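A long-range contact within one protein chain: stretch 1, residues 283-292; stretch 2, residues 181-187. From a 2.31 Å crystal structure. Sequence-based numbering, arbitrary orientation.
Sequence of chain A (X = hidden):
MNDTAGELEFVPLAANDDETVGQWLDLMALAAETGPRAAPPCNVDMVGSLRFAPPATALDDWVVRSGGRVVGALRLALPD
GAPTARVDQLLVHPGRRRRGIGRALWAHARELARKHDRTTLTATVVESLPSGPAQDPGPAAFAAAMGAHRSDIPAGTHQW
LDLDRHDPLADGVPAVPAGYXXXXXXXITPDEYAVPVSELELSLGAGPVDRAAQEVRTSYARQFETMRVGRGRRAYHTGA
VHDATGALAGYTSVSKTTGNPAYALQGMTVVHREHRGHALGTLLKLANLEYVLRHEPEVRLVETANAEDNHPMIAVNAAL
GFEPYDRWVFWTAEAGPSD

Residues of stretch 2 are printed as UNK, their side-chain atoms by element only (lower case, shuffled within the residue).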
# COMPACT_ATOMS: atom_id res chain seq x y z
N LEU A 283 13.51 -14.57 -11.29
CA LEU A 283 14.29 -13.85 -12.28
C LEU A 283 13.81 -12.41 -12.34
O LEU A 283 14.60 -11.50 -12.32
CB LEU A 283 14.13 -14.48 -13.67
CG LEU A 283 14.57 -13.57 -14.81
CD1 LEU A 283 16.08 -13.46 -14.86
CD2 LEU A 283 14.02 -14.09 -16.12
N LEU A 284 12.50 -12.23 -12.41
CA LEU A 284 11.89 -10.92 -12.44
C LEU A 284 12.26 -10.03 -11.20
O LEU A 284 12.67 -8.89 -11.37
CB LEU A 284 10.37 -11.07 -12.64
CG LEU A 284 9.95 -11.39 -14.08
CD1 LEU A 284 8.45 -11.57 -14.16
CD2 LEU A 284 10.40 -10.31 -15.11
N LYS A 285 12.17 -10.54 -9.98
CA LYS A 285 12.50 -9.68 -8.82
C LYS A 285 13.94 -9.27 -8.79
O LYS A 285 14.25 -8.11 -8.46
CB LYS A 285 12.14 -10.33 -7.49
CG LYS A 285 10.68 -10.48 -7.29
CD LYS A 285 10.49 -11.34 -6.07
CE LYS A 285 9.28 -10.88 -5.27
NZ LYS A 285 8.17 -11.55 -5.90
N LEU A 286 14.83 -10.20 -9.16
CA LEU A 286 16.25 -9.92 -9.12
C LEU A 286 16.64 -8.99 -10.25
O LEU A 286 17.41 -8.06 -10.02
CB LEU A 286 17.08 -11.18 -9.18
CG LEU A 286 17.12 -11.88 -7.84
CD1 LEU A 286 17.70 -13.24 -8.13
CD2 LEU A 286 18.01 -11.14 -6.84
N ALA A 287 16.10 -9.22 -11.45
CA ALA A 287 16.41 -8.29 -12.55
C ALA A 287 15.84 -6.90 -12.24
O ALA A 287 16.51 -5.91 -12.47
CB ALA A 287 15.85 -8.82 -13.94
N ASN A 288 14.60 -6.83 -11.75
CA ASN A 288 14.03 -5.51 -11.40
C ASN A 288 14.76 -4.81 -10.25
O ASN A 288 14.88 -3.59 -10.25
CB ASN A 288 12.55 -5.60 -11.05
CG ASN A 288 11.76 -4.33 -11.43
OD1 ASN A 288 10.87 -3.89 -10.69
ND2 ASN A 288 12.10 -3.74 -12.59
N LEU A 289 15.23 -5.56 -9.26
CA LEU A 289 15.98 -4.95 -8.18
C LEU A 289 17.28 -4.37 -8.74
O LEU A 289 17.68 -3.26 -8.42
CB LEU A 289 16.25 -5.93 -7.05
CG LEU A 289 16.99 -5.35 -5.80
CD1 LEU A 289 16.12 -4.35 -5.13
CD2 LEU A 289 17.44 -6.42 -4.79
N GLU A 290 17.93 -5.09 -9.62
CA GLU A 290 19.17 -4.59 -10.11
C GLU A 290 18.93 -3.29 -10.86
O GLU A 290 19.77 -2.38 -10.85
CB GLU A 290 19.80 -5.62 -11.02
CG GLU A 290 21.17 -5.23 -11.52
CD GLU A 290 21.63 -6.19 -12.61
OE1 GLU A 290 20.89 -6.45 -13.58
OE2 GLU A 290 22.73 -6.73 -12.50
N TYR A 291 17.80 -3.26 -11.56
CA TYR A 291 17.42 -2.16 -12.38
C TYR A 291 17.13 -0.93 -11.45
O TYR A 291 17.63 0.16 -11.69
CB TYR A 291 16.24 -2.59 -13.26
CG TYR A 291 15.59 -1.47 -14.02
CD1 TYR A 291 16.34 -0.44 -14.57
CD2 TYR A 291 14.23 -1.41 -14.17
CE1 TYR A 291 15.71 0.60 -15.30
CE2 TYR A 291 13.62 -0.42 -14.86
CZ TYR A 291 14.35 0.58 -15.42
OH TYR A 291 13.69 1.56 -16.10
N VAL A 292 16.42 -1.12 -10.36
CA VAL A 292 16.30 -0.07 -9.29
C VAL A 292 17.64 0.46 -8.74
O VAL A 292 17.91 1.68 -8.77
CB VAL A 292 15.43 -0.59 -8.13
CG1 VAL A 292 15.39 0.38 -6.93
CG2 VAL A 292 14.07 -0.85 -8.65
N UNK A 181 12.33 -13.30 -23.19
CA UNK A 181 13.25 -12.17 -23.03
C UNK A 181 12.79 -11.16 -22.02
O UNK A 181 11.59 -10.94 -21.83
o UNK A 181 12.38 -11.37 -25.05
c UNK A 181 13.57 -11.51 -24.36
N UNK A 182 13.76 -10.53 -21.36
CA UNK A 182 13.49 -9.54 -20.34
C UNK A 182 13.24 -8.20 -20.99
O UNK A 182 14.00 -7.81 -21.86
c UNK A 182 13.34 -10.77 -17.92
c UNK A 182 15.75 -10.36 -17.51
c UNK A 182 14.72 -9.41 -19.49
c UNK A 182 14.72 -10.62 -18.58
N UNK A 183 12.18 -7.51 -20.58
CA UNK A 183 12.02 -6.06 -20.92
C UNK A 183 11.88 -5.20 -19.63
O UNK A 183 11.41 -5.70 -18.57
c UNK A 183 9.47 -6.13 -21.14
c UNK A 183 10.76 -4.45 -22.50
c UNK A 183 10.79 -5.86 -21.88
N UNK A 184 12.25 -3.93 -19.70
CA UNK A 184 12.16 -3.00 -18.56
C UNK A 184 11.52 -1.71 -19.02
O UNK A 184 11.67 -1.31 -20.18
o UNK A 184 14.35 -1.93 -18.94
c UNK A 184 13.55 -2.62 -17.95
c UNK A 184 14.29 -3.87 -17.47
N UNK A 185 10.83 -1.04 -18.11
CA UNK A 185 10.33 0.31 -18.37
C UNK A 185 10.08 1.07 -17.03
O UNK A 185 9.92 0.43 -15.98
c UNK A 185 6.25 -1.82 -17.86
c UNK A 185 9.05 0.23 -19.19
c UNK A 185 7.10 -3.99 -19.30
c UNK A 185 7.41 -1.71 -18.65
c UNK A 185 7.90 -0.37 -18.51
c UNK A 185 5.52 -2.99 -17.76
c UNK A 185 7.05 0.23 -17.64
c UNK A 185 5.95 -4.06 -18.48
c UNK A 185 7.83 -2.83 -19.39
n UNK A 185 6.05 -0.61 -17.26
N UNK A 186 10.06 2.40 -17.12
CA UNK A 186 10.03 3.29 -15.95
C UNK A 186 8.62 3.48 -15.44
O UNK A 186 7.83 2.50 -15.32
N UNK A 187 8.26 4.74 -15.17
CA UNK A 187 7.06 5.05 -14.44
C UNK A 187 5.85 4.87 -15.30
O UNK A 187 4.79 4.53 -14.81
o UNK A 187 8.35 6.65 -13.17
c UNK A 187 5.98 6.83 -13.07
c UNK A 187 7.14 6.51 -13.93
O HOH W 1 14.35 0.90 -18.80

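Position 181 carries two side-chain atoms, one carbon followed by one oxygen. The CA-to-CB bond points away from the helix, and the CB at 181 is 8.6 Å from Leu283 CD2, the nearest approach of this side chain. A single unbranched hydroxyl identifies Ser181; its OG is hydrogen-bonded elsewhere in the structure.

Position 182 has four carbons, forked at the second, with CA-to-CB directed toward the helix. One terminal carbon at 182 lies 3.8 Å from Leu283 CD2 and 4.1 Å from Leu284 CD2, while the other is 3.9 Å from Ala287 CB. Carbon alone and this late fork give Leu182, the first terminal carbon being CD2 and the second CD1. The forked end packs against Leu283, Leu284 and Ala287. Leu284 CA and Leu182 CA are 8.2 Å apart.

At position 183 one carbon carries two others, a fork directly at CB; the bond from CA points away, and the side chain makes no contact with stretch 1. This is Val183.

Position 184 has three side-chain atoms, two carbons and one oxygen. It is also branched at CB, but one branch is oxygen and the other carbon. The CA-to-CB bond points toward the helix. The CB at 184 stands over one face of the Tyr291 ring, 4.2 Å from the ring centroid to CB and 25° off the normal, a CH-pi arrangement. The residue is Thr184. Thr184 OG1 also binds a water at 2.8 Å, and Tyr291 OH lies 2.9 Å from the same water O, so one water bridges the two hydroxyls.

Position 185 holds one carbon and then fused five- and six-membered rings containing eight carbons and one nitrogen. The CA-to-CB bond points away from the helix, with chi1 at 67° (p). The backbone makes the approach instead: C of 185 is 3.8 Å from Tyr291 OH, and O of 185 lies at the ring edge, near its plane. The fused rings are an indole, hence Trp185.

Position 186 has no side-chain atoms. Its backbone N is 3.9 Å from Tyr291 OH, a contact but not a hydrogen bond. It is Gly186.

Position 187 shows one carbon bearing an oxygen and a carbon, out of reach of stretch 1, giving Thr187.

The contact follows strand alternation: 182 and 184 face the helix, while 181, 183 and 185 turn away. The helix answers with Leu283, Ala287 and Tyr291, spaced four residues apart and all directed toward the strand. With axes 40° apart and no direct hydrogen bond across the stretches, apolar packing, the CH-pi contact and the bridging water join the two elements, burying 287 Å².

Stretch 2 181-187: SLVTWGT
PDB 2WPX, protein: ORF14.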